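Local coordinates for ornithine carbamoyltransferase (Campylobacter jejuni subsp. jejuni, PDB 3TPF), which catalyses transfer of the carbamoyl group from carbamoyl phosphate to L-ornithine, yielding L-citrulline and phosphate in the arginine biosynthesis pathway, at residues B[22-27]-B[132-137]; B[176-181]-B[240-245]; B[103-108]-B[116-121]; B[273-276]-B[281-284]; B[7-12]-B[188-193]. All coordinates share one frame; numbering follows the deposited sequence.

Interaction 1 of 5, residues B[22-27]-B[132-137]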
# COMPACT_ATOMS: atom_id res chain seq x y z
N HIS B 22 2.29 27.55 12.21
CA HIS B 22 2.66 26.35 12.91
C HIS B 22 3.51 25.50 11.93
O HIS B 22 4.54 24.95 12.33
CB HIS B 22 1.42 25.59 13.37
CG HIS B 22 1.73 24.46 14.31
ND1 HIS B 22 2.91 24.41 15.02
CD2 HIS B 22 1.04 23.35 14.64
CE1 HIS B 22 2.94 23.31 15.74
NE2 HIS B 22 1.82 22.65 15.54
N ALA B 23 3.04 25.43 10.69
CA ALA B 23 3.72 24.69 9.62
C ALA B 23 5.17 25.13 9.60
O ALA B 23 6.11 24.36 9.61
CB ALA B 23 3.04 24.92 8.26
N SER B 24 5.32 26.42 9.69
CA SER B 24 6.60 27.01 9.62
C SER B 24 7.46 26.59 10.80
O SER B 24 8.63 26.31 10.65
CB SER B 24 6.40 28.52 9.61
OG SER B 24 7.49 29.17 9.04
N GLU B 25 6.90 26.61 11.99
CA GLU B 25 7.63 26.17 13.19
C GLU B 25 8.08 24.72 13.02
O GLU B 25 9.19 24.35 13.39
CB GLU B 25 6.75 26.27 14.46
CG GLU B 25 6.74 27.64 15.14
CD GLU B 25 5.42 27.93 15.90
OE1 GLU B 25 5.17 29.11 16.23
OE2 GLU B 25 4.63 26.97 16.18
N LEU B 26 7.20 23.93 12.44
CA LEU B 26 7.45 22.48 12.31
C LEU B 26 8.53 22.22 11.27
O LEU B 26 9.37 21.32 11.41
CB LEU B 26 6.18 21.71 11.96
CG LEU B 26 5.21 21.51 13.12
CD1 LEU B 26 3.89 20.98 12.55
CD2 LEU B 26 5.84 20.56 14.15
N LYS B 27 8.50 23.03 10.22
CA LYS B 27 9.54 22.94 9.19
C LYS B 27 10.88 23.28 9.81
O LYS B 27 11.85 22.60 9.59
CB LYS B 27 9.28 23.84 8.01
CG LYS B 27 10.39 23.84 6.98
CD LYS B 27 9.86 24.30 5.62
CE LYS B 27 10.92 24.67 4.57
NZ LYS B 27 10.31 24.74 3.15
N ASP B 132 0.31 26.72 -0.80
CA ASP B 132 0.54 27.92 -1.57
C ASP B 132 0.78 29.11 -0.64
O ASP B 132 1.78 29.80 -0.74
CB ASP B 132 -0.64 28.19 -2.51
CG ASP B 132 -0.71 27.19 -3.66
OD1 ASP B 132 0.17 26.28 -3.74
OD2 ASP B 132 -1.58 27.37 -4.59
N LEU B 133 -0.09 29.28 0.30
CA LEU B 133 0.03 30.36 1.32
C LEU B 133 1.34 30.31 2.06
O LEU B 133 2.08 31.29 2.16
CB LEU B 133 -1.08 30.19 2.33
CG LEU B 133 -1.84 31.41 2.78
CD1 LEU B 133 -2.08 32.38 1.65
CD2 LEU B 133 -3.18 30.89 3.26
N PHE B 134 1.67 29.11 2.53
CA PHE B 134 2.93 28.89 3.28
C PHE B 134 4.07 29.41 2.45
O PHE B 134 5.05 30.01 2.97
CB PHE B 134 3.13 27.38 3.49
CG PHE B 134 4.40 27.02 4.19
CD1 PHE B 134 4.42 26.91 5.56
CD2 PHE B 134 5.54 26.73 3.51
CE1 PHE B 134 5.60 26.61 6.24
CE2 PHE B 134 6.74 26.45 4.18
CZ PHE B 134 6.76 26.37 5.55
N THR B 135 3.94 29.13 1.16
CA THR B 135 5.04 29.39 0.21
C THR B 135 5.21 30.87 -0.07
O THR B 135 6.30 31.39 -0.11
CB THR B 135 4.85 28.63 -1.09
OG1 THR B 135 4.86 27.22 -0.81
CG2 THR B 135 6.01 28.96 -1.97
N ILE B 136 4.07 31.52 -0.19
CA ILE B 136 4.01 32.96 -0.34
C ILE B 136 4.69 33.67 0.85
O ILE B 136 5.45 34.60 0.68
CB ILE B 136 2.57 33.45 -0.46
CG1 ILE B 136 1.96 32.98 -1.79
CG2 ILE B 136 2.55 34.96 -0.36
CD1 ILE B 136 0.48 33.15 -1.84
N LYS B 137 4.45 33.14 2.03
CA LYS B 137 5.05 33.70 3.22
C LYS B 137 6.56 33.47 3.23
O LYS B 137 7.34 34.33 3.60
CB LYS B 137 4.36 33.11 4.44
CG LYS B 137 4.80 33.63 5.79
CD LYS B 137 3.71 33.39 6.87
CE LYS B 137 4.08 34.05 8.24
NZ LYS B 137 4.92 33.26 9.22
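The Phe-134 ring reaches from helix 126-138 to one flank of helix 13-28, where Ala-23, Ser-24 and Lys-27 receive it. Packing is densest around CD1 and CE1 of the ring: Ala-23 CB comes within 3.6 Å of Phe-134 CD1, approaching obliquely, and the backbone N of Ser-24 lies in the ring plane, 3.5 Å from Phe-134 CE1 at the edge. A chi1 of 178° swings the ring straight out across the gap between the helices; the axes of the two short segments approach to 10.9 Å and cross at -70°. Both Ala-23 and Phe-134 are buried. Toward solvent the contact thins out. The extended Lys-27 chain passes the ring at its edge, with CD 3.7 Å from Phe-134 CZ, and Ser-24 CB is more distant still, 4.0 Å from Phe-134 CE1. Asn-288 and Val-292 of helix 279-302 also touch Phe-134, so three helices meet around one aromatic group. Lys-27 NZ continues beyond the ring to a hydrogen bond with Asn-288 and salt bridges to Glu-284 and Glu-138. The junction is therefore held mainly by van der Waals packing of one aromatic ring against a helix surface, with the lysine charge probably compensated at its margin by the neighbouring carboxylates.

Interaction 2 of 5, residues B[176-181]-B[240-245]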
# COMPACT_ATOMS: atom_id res chain seq x y z
N ALA B 176 -8.77 35.70 -13.49
CA ALA B 176 -8.97 35.77 -14.95
C ALA B 176 -9.25 34.40 -15.54
O ALA B 176 -8.54 33.45 -15.30
CB ALA B 176 -7.79 36.45 -15.65
N MSE B 177 -10.37 34.30 -16.24
CA MSE B 177 -10.82 33.09 -16.93
C MSE B 177 -11.56 33.50 -18.18
O MSE B 177 -11.93 34.65 -18.30
CB MSE B 177 -11.75 32.33 -16.01
CG MSE B 177 -12.94 33.17 -15.52
SE MSE B 177 -14.09 32.19 -14.22
CE MSE B 177 -12.87 31.24 -12.95
N PRO B 178 -11.81 32.58 -19.11
CA PRO B 178 -12.43 32.98 -20.34
C PRO B 178 -13.85 33.56 -20.19
O PRO B 178 -14.46 33.46 -19.12
CB PRO B 178 -12.45 31.68 -21.15
CG PRO B 178 -11.46 30.79 -20.49
CD PRO B 178 -11.51 31.14 -19.07
N LYS B 179 -14.35 34.17 -21.27
CA LYS B 179 -15.60 34.94 -21.19
C LYS B 179 -16.77 34.03 -20.81
O LYS B 179 -17.54 34.36 -19.91
CB LYS B 179 -15.91 35.81 -22.44
CG LYS B 179 -16.34 35.11 -23.73
CD LYS B 179 -17.03 36.06 -24.73
N ASN B 180 -16.88 32.88 -21.45
CA ASN B 180 -18.05 31.99 -21.24
C ASN B 180 -18.10 31.39 -19.82
O ASN B 180 -19.12 30.87 -19.36
CB ASN B 180 -18.10 30.91 -22.34
N TYR B 181 -16.98 31.47 -19.11
CA TYR B 181 -16.79 30.80 -17.81
C TYR B 181 -17.32 31.65 -16.67
O TYR B 181 -17.22 32.87 -16.67
CB TYR B 181 -15.31 30.43 -17.58
CG TYR B 181 -14.86 29.28 -18.45
CD1 TYR B 181 -14.88 29.41 -19.82
CD2 TYR B 181 -14.44 28.06 -17.92
CE1 TYR B 181 -14.49 28.38 -20.65
CE2 TYR B 181 -14.04 27.02 -18.74
CZ TYR B 181 -14.08 27.20 -20.12
OH TYR B 181 -13.71 26.23 -21.02
N GLU B 240 -7.25 30.28 -25.20
CA GLU B 240 -6.20 30.72 -26.15
C GLU B 240 -5.20 31.69 -25.50
O GLU B 240 -3.99 31.36 -25.37
CB GLU B 240 -6.80 31.35 -27.43
CG GLU B 240 -7.30 32.82 -27.39
CD GLU B 240 -6.49 33.82 -28.28
OE1 GLU B 240 -6.77 35.05 -28.27
OE2 GLU B 240 -5.57 33.39 -29.01
N GLY B 241 -5.69 32.85 -25.09
CA GLY B 241 -4.82 33.93 -24.58
C GLY B 241 -4.22 33.69 -23.20
O GLY B 241 -3.45 34.50 -22.69
N PHE B 242 -4.54 32.55 -22.61
CA PHE B 242 -4.40 32.42 -21.15
C PHE B 242 -3.10 31.81 -20.62
O PHE B 242 -2.89 31.74 -19.42
CB PHE B 242 -5.61 31.71 -20.57
CG PHE B 242 -6.80 32.60 -20.47
CD1 PHE B 242 -7.15 33.18 -19.28
CD2 PHE B 242 -7.54 32.92 -21.60
CE1 PHE B 242 -8.24 34.01 -19.19
CE2 PHE B 242 -8.64 33.75 -21.52
CZ PHE B 242 -8.99 34.30 -20.31
N MSE B 243 -2.23 31.40 -21.49
CA MSE B 243 -0.99 30.80 -21.00
C MSE B 243 -0.22 31.82 -20.22
O MSE B 243 -0.23 32.98 -20.57
CB MSE B 243 -0.15 30.35 -22.18
CG MSE B 243 1.29 30.10 -21.79
SE MSE B 243 2.17 29.15 -23.27
CE MSE B 243 1.67 30.20 -24.89
N ILE B 244 0.48 31.37 -19.18
CA ILE B 244 1.51 32.19 -18.52
C ILE B 244 2.86 32.01 -19.18
O ILE B 244 3.44 30.92 -19.21
CB ILE B 244 1.70 31.87 -17.06
CG1 ILE B 244 0.38 32.05 -16.31
CG2 ILE B 244 2.77 32.74 -16.47
CD1 ILE B 244 -0.30 33.39 -16.53
N ASP B 245 3.33 33.09 -19.78
CA ASP B 245 4.59 33.10 -20.48
C ASP B 245 5.38 34.33 -20.06
O ASP B 245 4.93 35.08 -19.20
CB ASP B 245 4.41 32.99 -22.02
CG ASP B 245 3.50 34.08 -22.64
OD1 ASP B 245 3.33 34.01 -23.89
OD2 ASP B 245 2.99 34.99 -21.94
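Phe-242 presses its ring against the backbone of Ala-176, Met-177 and Pro-178. The end of the ring does most of the touching: Phe-242 CZ lies 3.4 Å from Met-177 C, which approaches obliquely, and 3.5 Å from Pro-178 N. Ala-176 C sits at the ring edge, 3.8 Å from Phe-242 CE1. Pro-178 CG lies over one face, offset toward the rim, 4.2 Å from Phe-242 CE2. A chi1 of -77° sets Phe-242 CG beside its own backbone N and anti to its carbonyl carbon, carrying the ring toward the opposite loop. That loop leaves the end of strand 172-176, a member of the five-stranded parallel sheet of the Rossmann-like ornithine-binding domain, and leads on to helix 185-198; Phe-242 lies between helices 232-238 and 246-251. Met-177 CB points away from the phenylalanine, and its selenomethionine side chain packs on Ser-155 and Ile-183, so this residue offers mainly backbone to the ring. Pro-178 begins a type I turn that ends at Tyr-181, where the Tyr-181 N hydrogen-bonds to Pro-178 O at 3.2 Å. Within the turn, Pro-178 CD lies over one face of the Tyr-181 ring. Farther out, Tyr-181 OH is hydrogen-bonded to Glu-238 and its ring meets Phe-239 edge-to-face. On the other side of the contact, Lys-208 NZ hydrogen-bonds to the carbonyl oxygens of Gly-241 and Met-243, the residues flanking Phe-242.

Interaction 3 of 5, residues B[103-108]-B[116-121]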
# COMPACT_ATOMS: atom_id res chain seq x y z
N GLU B 103 -20.02 15.88 -2.02
CA GLU B 103 -21.10 15.36 -1.21
C GLU B 103 -20.62 14.16 -0.41
O GLU B 103 -20.99 13.98 0.76
CB GLU B 103 -22.27 14.98 -2.09
CG GLU B 103 -23.36 14.22 -1.33
CD GLU B 103 -23.91 14.93 -0.08
OE1 GLU B 103 -23.94 16.22 -0.10
OE2 GLU B 103 -24.32 14.18 0.91
N THR B 104 -19.79 13.34 -1.06
CA THR B 104 -19.20 12.15 -0.43
C THR B 104 -18.42 12.51 0.81
O THR B 104 -18.49 11.83 1.81
CB THR B 104 -18.27 11.39 -1.39
OG1 THR B 104 -19.01 11.02 -2.58
CG2 THR B 104 -17.68 10.17 -0.72
N LEU B 105 -17.69 13.59 0.77
CA LEU B 105 -16.99 13.98 1.96
C LEU B 105 -17.99 14.33 3.03
O LEU B 105 -17.79 14.03 4.21
CB LEU B 105 -16.13 15.23 1.70
CG LEU B 105 -14.75 14.99 1.10
CD1 LEU B 105 -14.10 16.24 0.58
CD2 LEU B 105 -13.97 14.37 2.22
N LEU B 106 -19.02 15.06 2.65
CA LEU B 106 -19.94 15.62 3.64
C LEU B 106 -20.66 14.46 4.31
O LEU B 106 -20.77 14.35 5.53
CB LEU B 106 -20.93 16.59 2.98
CG LEU B 106 -20.40 17.99 2.59
CD1 LEU B 106 -21.46 18.66 1.73
CD2 LEU B 106 -20.12 18.96 3.74
N GLU B 107 -21.12 13.54 3.48
CA GLU B 107 -21.87 12.36 3.95
C GLU B 107 -21.01 11.51 4.89
O GLU B 107 -21.48 11.01 5.89
CB GLU B 107 -22.33 11.52 2.75
CG GLU B 107 -22.94 10.17 3.12
CD GLU B 107 -24.37 10.23 3.70
OE1 GLU B 107 -24.97 11.34 3.85
OE2 GLU B 107 -24.90 9.12 3.99
N PHE B 108 -19.75 11.33 4.55
CA PHE B 108 -18.82 10.60 5.42
C PHE B 108 -18.62 11.33 6.75
O PHE B 108 -18.68 10.71 7.80
CB PHE B 108 -17.48 10.44 4.72
CG PHE B 108 -16.60 9.40 5.34
CD1 PHE B 108 -15.90 9.68 6.53
CD2 PHE B 108 -16.39 8.19 4.70
CE1 PHE B 108 -15.06 8.75 7.07
CE2 PHE B 108 -15.52 7.28 5.22
CZ PHE B 108 -14.84 7.56 6.41
N VAL B 116 -12.57 14.37 9.30
CA VAL B 116 -12.34 14.08 7.88
C VAL B 116 -11.66 15.26 7.19
O VAL B 116 -12.06 16.36 7.41
CB VAL B 116 -13.67 13.92 7.16
CG1 VAL B 116 -13.56 13.87 5.60
CG2 VAL B 116 -14.46 12.83 7.84
N ILE B 117 -10.64 15.00 6.34
CA ILE B 117 -9.85 16.07 5.66
C ILE B 117 -9.94 16.00 4.20
O ILE B 117 -9.76 14.94 3.61
CB ILE B 117 -8.40 15.90 5.94
CG1 ILE B 117 -8.13 16.12 7.40
CG2 ILE B 117 -7.62 16.91 5.12
CD1 ILE B 117 -6.83 15.56 7.71
N ASN B 118 -10.34 17.09 3.57
CA ASN B 118 -10.65 17.08 2.13
C ASN B 118 -9.32 17.19 1.38
O ASN B 118 -8.80 18.27 1.18
CB ASN B 118 -11.49 18.26 1.72
CG ASN B 118 -11.71 18.36 0.15
OD1 ASN B 118 -11.25 17.47 -0.59
ND2 ASN B 118 -12.46 19.41 -0.32
N ALA B 119 -8.77 16.07 0.96
CA ALA B 119 -7.52 16.08 0.20
C ALA B 119 -7.75 16.55 -1.25
O ALA B 119 -6.77 16.66 -2.01
CB ALA B 119 -6.91 14.69 0.19
N LEU B 120 -9.03 16.66 -1.69
CA LEU B 120 -9.37 17.21 -2.98
C LEU B 120 -10.77 16.78 -3.47
O LEU B 120 -11.11 15.64 -3.42
CB LEU B 120 -8.38 16.86 -4.07
CG LEU B 120 -8.83 17.47 -5.45
CD1 LEU B 120 -7.60 18.09 -6.14
CD2 LEU B 120 -9.48 16.46 -6.31
N SER B 121 -11.58 17.76 -3.82
CA SER B 121 -12.92 17.51 -4.29
C SER B 121 -13.19 18.40 -5.48
O SER B 121 -12.40 19.27 -5.76
CB SER B 121 -13.95 17.77 -3.21
OG SER B 121 -14.17 19.15 -3.00
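Leu-105 projects from helix 102-111 and spreads its two methyl groups over different parts of segment 116-121. CD1 meets the Asn-118 side chain, the two side chains crossing at about a right angle; the closest approach is 3.2 Å, between Leu-105 CD1 and Asn-118 CG. The other branch, CD2, turns to Val-116 and lies 3.4 Å from its CG1, the leucine and valine meeting at a slant. Val-116 in turn uses both branches: its chi1 of 169° gives CG1 to the leucine and leaves CG2 to face Phe-108, 3.7 Å from CD1 of that ring and oblique to it. Ser-121 CB adds a looser touch at 4.1 Å from Leu-105 CD1. All of these side chains are buried, so the polar group of Asn-118 needs partners beside the leucine methyl. Its ND2 donates to Ser-121 OG at 3.2 Å, tilted 24° from the amide plane, and to the carbonyl oxygen of Leu-6; together these bonds should restrict rotation of the amide. Ser-121 OG is itself hydrogen-bonded to His-102 at the start of the helix. Leu-105 and Phe-108 also rest on Met-97 of strand 94-98. The axes of the helix and strand segments run nearly antiparallel, at 168° and 9.2 Å apart, as expected when a helix returns across the sheet before the next parallel strand. Strand 94-98, helix 102-111 and strand 116-118 thus form a beta-alpha-beta crossover of the carbamoyl phosphate-binding domain.

Interaction 4 of 5, residues B[273-276]-B[281-284]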
# COMPACT_ATOMS: atom_id res chain seq x y z
N GLU B 273 9.78 27.64 -20.69
CA GLU B 273 10.78 28.64 -20.27
C GLU B 273 10.40 29.16 -18.90
O GLU B 273 11.16 29.03 -17.96
CB GLU B 273 11.01 29.81 -21.31
CG GLU B 273 12.50 30.34 -21.26
CD GLU B 273 12.77 31.83 -21.65
OE1 GLU B 273 11.95 32.74 -21.28
OE2 GLU B 273 13.85 32.08 -22.32
N ILE B 274 9.18 29.66 -18.78
CA ILE B 274 8.72 30.32 -17.59
C ILE B 274 8.58 29.39 -16.40
O ILE B 274 8.84 29.75 -15.25
CB ILE B 274 7.40 31.09 -17.83
CG1 ILE B 274 7.39 32.35 -16.98
CG2 ILE B 274 6.17 30.27 -17.52
CD1 ILE B 274 8.53 33.26 -17.36
N PHE B 275 8.15 28.19 -16.69
CA PHE B 275 7.98 27.16 -15.67
C PHE B 275 9.31 26.84 -15.06
O PHE B 275 9.49 26.93 -13.85
CB PHE B 275 7.39 25.90 -16.27
CG PHE B 275 7.19 24.80 -15.27
CD1 PHE B 275 8.13 23.84 -15.10
CD2 PHE B 275 6.03 24.72 -14.52
CE1 PHE B 275 7.95 22.80 -14.16
CE2 PHE B 275 5.86 23.71 -13.54
CZ PHE B 275 6.82 22.74 -13.38
N GLU B 276 10.26 26.52 -15.91
CA GLU B 276 11.62 26.26 -15.43
C GLU B 276 12.27 27.49 -14.77
O GLU B 276 13.02 27.38 -13.77
CB GLU B 276 12.51 25.71 -16.51
CG GLU B 276 12.20 24.25 -16.87
CD GLU B 276 12.45 23.29 -15.70
OE1 GLU B 276 13.32 23.59 -14.82
OE2 GLU B 276 11.82 22.21 -15.70
N VAL B 281 10.73 27.84 -6.81
CA VAL B 281 9.54 28.17 -6.02
C VAL B 281 8.48 27.14 -6.22
O VAL B 281 7.75 26.81 -5.31
CB VAL B 281 9.00 29.62 -6.22
CG1 VAL B 281 8.16 29.75 -7.52
CG2 VAL B 281 8.17 30.01 -5.02
N ILE B 282 8.31 26.70 -7.46
CA ILE B 282 7.24 25.78 -7.78
C ILE B 282 7.47 24.47 -7.01
O ILE B 282 6.52 23.86 -6.50
CB ILE B 282 7.12 25.49 -9.28
CG1 ILE B 282 6.58 26.74 -9.99
CG2 ILE B 282 6.19 24.31 -9.55
CD1 ILE B 282 6.55 26.65 -11.52
N PHE B 283 8.69 24.03 -6.95
CA PHE B 283 8.93 22.75 -6.32
C PHE B 283 9.03 22.87 -4.82
O PHE B 283 8.87 21.88 -4.15
CB PHE B 283 10.17 21.98 -6.91
CG PHE B 283 9.95 21.50 -8.31
CD1 PHE B 283 9.00 20.55 -8.58
CD2 PHE B 283 10.62 22.07 -9.36
CE1 PHE B 283 8.71 20.14 -9.88
CE2 PHE B 283 10.38 21.64 -10.67
CZ PHE B 283 9.42 20.66 -10.92
N GLU B 284 9.37 24.05 -4.29
CA GLU B 284 9.26 24.23 -2.86
C GLU B 284 7.75 24.16 -2.50
O GLU B 284 7.32 23.55 -1.51
CB GLU B 284 9.90 25.54 -2.42
CG GLU B 284 11.27 25.41 -1.75
CD GLU B 284 11.27 24.46 -0.50
OE1 GLU B 284 12.28 23.71 -0.29
OE2 GLU B 284 10.26 24.47 0.29
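The Phe-275 ring is approached obliquely by two side chains of helix 279-302, Ile-282 and Phe-283. Ile-282 CD1 is the nearer, 3.6 Å from Phe-275 CD2 and equally near CE2, while its CG2 branch lies 4.0 Å from the same CE2 atom. Phe-275 CZ lies 4.1 Å from Phe-283 CZ, an approach oblique to both rings, and the two phenylalanine side chains cross at about a right angle. Ile-282 and Phe-275 cross in the same way. In Phe-275 a fully staggered chi1 of 180° carries the ring end toward helix 279-302 although its CB does not point there. The Phe-283 torsion differs: chi1 of -69° sets CG beside the backbone N, and the outer end of the ring swings back toward helix 272-277. The contact joins two consecutive helices of the ornithine-binding domain across a tight connection, with their nearest CA atoms, Phe-275 and Ile-282, 8.0 Å apart. Helix 272-277 is short, and the long helix 279-302 follows it directly, so the three side chains pack together just where the chain changes from one helix to the other. Phe-275 also touches Leu-262, a residue predicted to bind carbamoyl phosphate, together with Ala-264 and Arg-266. A neighbouring subunit covers part of the pair: its Asp-83 packs on Phe-275 and its Arg-86 on Phe-283. Beside the rings, Glu-276 forms salt bridges to Arg-266 of its own chain and to Arg-86 and Lys-82 of that neighbouring subunit.

Interaction 5 of 5, residues B[7-12]-B[188-193]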
# COMPACT_ATOMS: atom_id res chain seq x y z
N THR B 7 -13.21 22.45 3.85
CA THR B 7 -12.98 23.69 3.11
C THR B 7 -12.50 24.82 4.02
O THR B 7 -12.92 24.92 5.17
CB THR B 7 -14.25 24.20 2.40
OG1 THR B 7 -13.99 25.51 1.86
CG2 THR B 7 -15.40 24.26 3.36
N LEU B 8 -11.69 25.71 3.50
CA LEU B 8 -11.27 26.81 4.33
C LEU B 8 -12.42 27.76 4.71
O LEU B 8 -12.29 28.62 5.59
CB LEU B 8 -10.16 27.57 3.63
CG LEU B 8 -8.88 26.73 3.64
CD1 LEU B 8 -7.80 27.21 2.70
CD2 LEU B 8 -8.45 26.73 5.08
N ARG B 9 -13.54 27.59 4.03
CA ARG B 9 -14.72 28.42 4.32
C ARG B 9 -15.10 28.34 5.76
O ARG B 9 -15.65 29.26 6.29
CB ARG B 9 -15.92 27.96 3.53
CG ARG B 9 -15.95 28.50 2.12
CD ARG B 9 -17.09 27.91 1.35
NE ARG B 9 -18.34 28.45 1.80
CZ ARG B 9 -19.45 28.42 1.08
NH1 ARG B 9 -19.48 27.87 -0.13
NH2 ARG B 9 -20.57 28.96 1.58
N ASP B 10 -14.85 27.20 6.38
CA ASP B 10 -15.22 26.96 7.77
C ASP B 10 -14.23 27.52 8.78
O ASP B 10 -14.32 27.21 9.96
CB ASP B 10 -15.42 25.46 8.01
CG ASP B 10 -16.59 24.86 7.20
OD1 ASP B 10 -17.61 25.56 6.95
OD2 ASP B 10 -16.50 23.66 6.85
N PHE B 11 -13.23 28.27 8.34
CA PHE B 11 -12.20 28.78 9.26
C PHE B 11 -11.98 30.28 9.23
O PHE B 11 -12.38 30.97 8.28
CB PHE B 11 -10.91 28.05 9.05
CG PHE B 11 -11.04 26.59 9.28
CD1 PHE B 11 -11.54 25.77 8.27
CD2 PHE B 11 -10.75 26.05 10.52
CE1 PHE B 11 -11.70 24.46 8.47
CE2 PHE B 11 -10.93 24.71 10.75
CZ PHE B 11 -11.40 23.93 9.71
N SER B 12 -11.44 30.79 10.34
CA SER B 12 -11.22 32.21 10.49
C SER B 12 -9.85 32.57 9.96
O SER B 12 -8.94 31.74 9.86
CB SER B 12 -11.29 32.64 11.93
OG SER B 12 -10.25 32.08 12.70
N TRP B 188 -19.39 32.54 -4.82
CA TRP B 188 -19.08 33.95 -5.11
C TRP B 188 -19.73 34.85 -4.08
O TRP B 188 -19.12 35.80 -3.59
CB TRP B 188 -19.54 34.32 -6.52
CG TRP B 188 -19.26 35.74 -6.93
CD1 TRP B 188 -20.18 36.73 -6.99
CD2 TRP B 188 -18.02 36.32 -7.40
NE1 TRP B 188 -19.60 37.88 -7.45
CE2 TRP B 188 -18.28 37.66 -7.70
CE3 TRP B 188 -16.74 35.84 -7.58
CZ2 TRP B 188 -17.30 38.54 -8.16
CZ3 TRP B 188 -15.74 36.72 -8.06
CH2 TRP B 188 -16.04 38.05 -8.32
N GLU B 189 -20.95 34.52 -3.74
CA GLU B 189 -21.65 35.25 -2.71
C GLU B 189 -20.92 35.18 -1.40
O GLU B 189 -20.81 36.16 -0.71
CB GLU B 189 -23.10 34.81 -2.54
CG GLU B 189 -23.98 36.02 -2.33
CD GLU B 189 -23.78 37.12 -3.40
OE1 GLU B 189 -23.32 38.25 -3.08
OE2 GLU B 189 -24.06 36.85 -4.59
N PHE B 190 -20.44 34.02 -1.04
CA PHE B 190 -19.74 33.88 0.24
C PHE B 190 -18.55 34.83 0.26
O PHE B 190 -18.25 35.44 1.28
CB PHE B 190 -19.27 32.46 0.45
CG PHE B 190 -18.25 32.31 1.54
CD1 PHE B 190 -16.89 32.46 1.28
CD2 PHE B 190 -18.63 32.00 2.83
CE1 PHE B 190 -15.95 32.31 2.28
CE2 PHE B 190 -17.67 31.84 3.84
CZ PHE B 190 -16.34 32.01 3.56
N ALA B 191 -17.85 34.88 -0.85
CA ALA B 191 -16.63 35.66 -0.96
C ALA B 191 -16.97 37.16 -0.87
O ALA B 191 -16.27 37.94 -0.22
CB ALA B 191 -15.94 35.38 -2.27
N MSE B 192 -18.05 37.55 -1.51
CA MSE B 192 -18.46 38.95 -1.44
C MSE B 192 -18.66 39.34 -0.02
O MSE B 192 -18.11 40.33 0.46
CB MSE B 192 -19.69 39.22 -2.27
CG MSE B 192 -19.45 39.21 -3.78
SE MSE B 192 -17.76 40.08 -4.37
CE MSE B 192 -18.44 41.53 -5.54
N LYS B 193 -19.41 38.53 0.70
CA LYS B 193 -19.70 38.78 2.11
C LYS B 193 -18.43 38.83 2.97
O LYS B 193 -18.23 39.71 3.81
CB LYS B 193 -20.72 37.76 2.66
CG LYS B 193 -22.19 38.18 2.43
CD LYS B 193 -23.21 37.19 3.00
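Arg-9 lies along one face of the Phe-190 ring: its chi1 of -82° sets CG over the ring, and a bend at chi3 (72°) takes the guanidinium toward the CB and CD2 side of the phenylalanine. Phe-190 reaches out from helix 185-198 to meet it, and the two side chains lie alongside each other, running opposite ways. The aliphatic part makes the more central contact: Arg-9 CG is 3.9 Å from the ring centroid, a CH-pi interaction over the face. The charged part makes an off-centre cation-pi contact, Arg-9 CZ 4.6 Å from the Phe-190 ring centroid, and the guanidinium plane is inclined 41° to the ring. Arg-9 NE is 3.7 Å from Phe-190 CD2. The base of the arginine is set by an ST turn, in which the Arg-9 N donates to Thr-7 OG1 at 3.0 Å. At the other end, NH2 forms a salt bridge to Glu-186, on the same helix as Phe-190, and NH1 hydrogen-bonds to Tyr-124 OH. Arg-9 belongs to the carbamoyl phosphate-binding domain and Phe-190 to the ornithine-binding domain. One arginine charge thus probably serves both the aromatic face of Phe-190 and the carboxylate of Glu-186 in a partly exposed bridge between domains.

How the interactions relate
From the N terminus, interaction 5 opens first, at 7-12, and interaction 1 opens at 22-27. Interaction 3 closes a short loop between 103-108 and 116-121, nested within interaction 1, which closes at 132-137; both lie in the carbamoyl phosphate-binding domain, and the loop of interaction 5 encloses both. Interaction 2 opens at 176-181 before interaction 5 closes at 188-193, so these two cross, and interaction 5 joins the two domains. Interaction 2 closes at 240-245 within the ornithine-binding domain. Interaction 4 follows in series, linking consecutive helices. It touches interaction 2 through Ile-274 against Ile-244, and interaction 1 through Val-281 against Thr-135, thereby connecting the sets across the domain boundary.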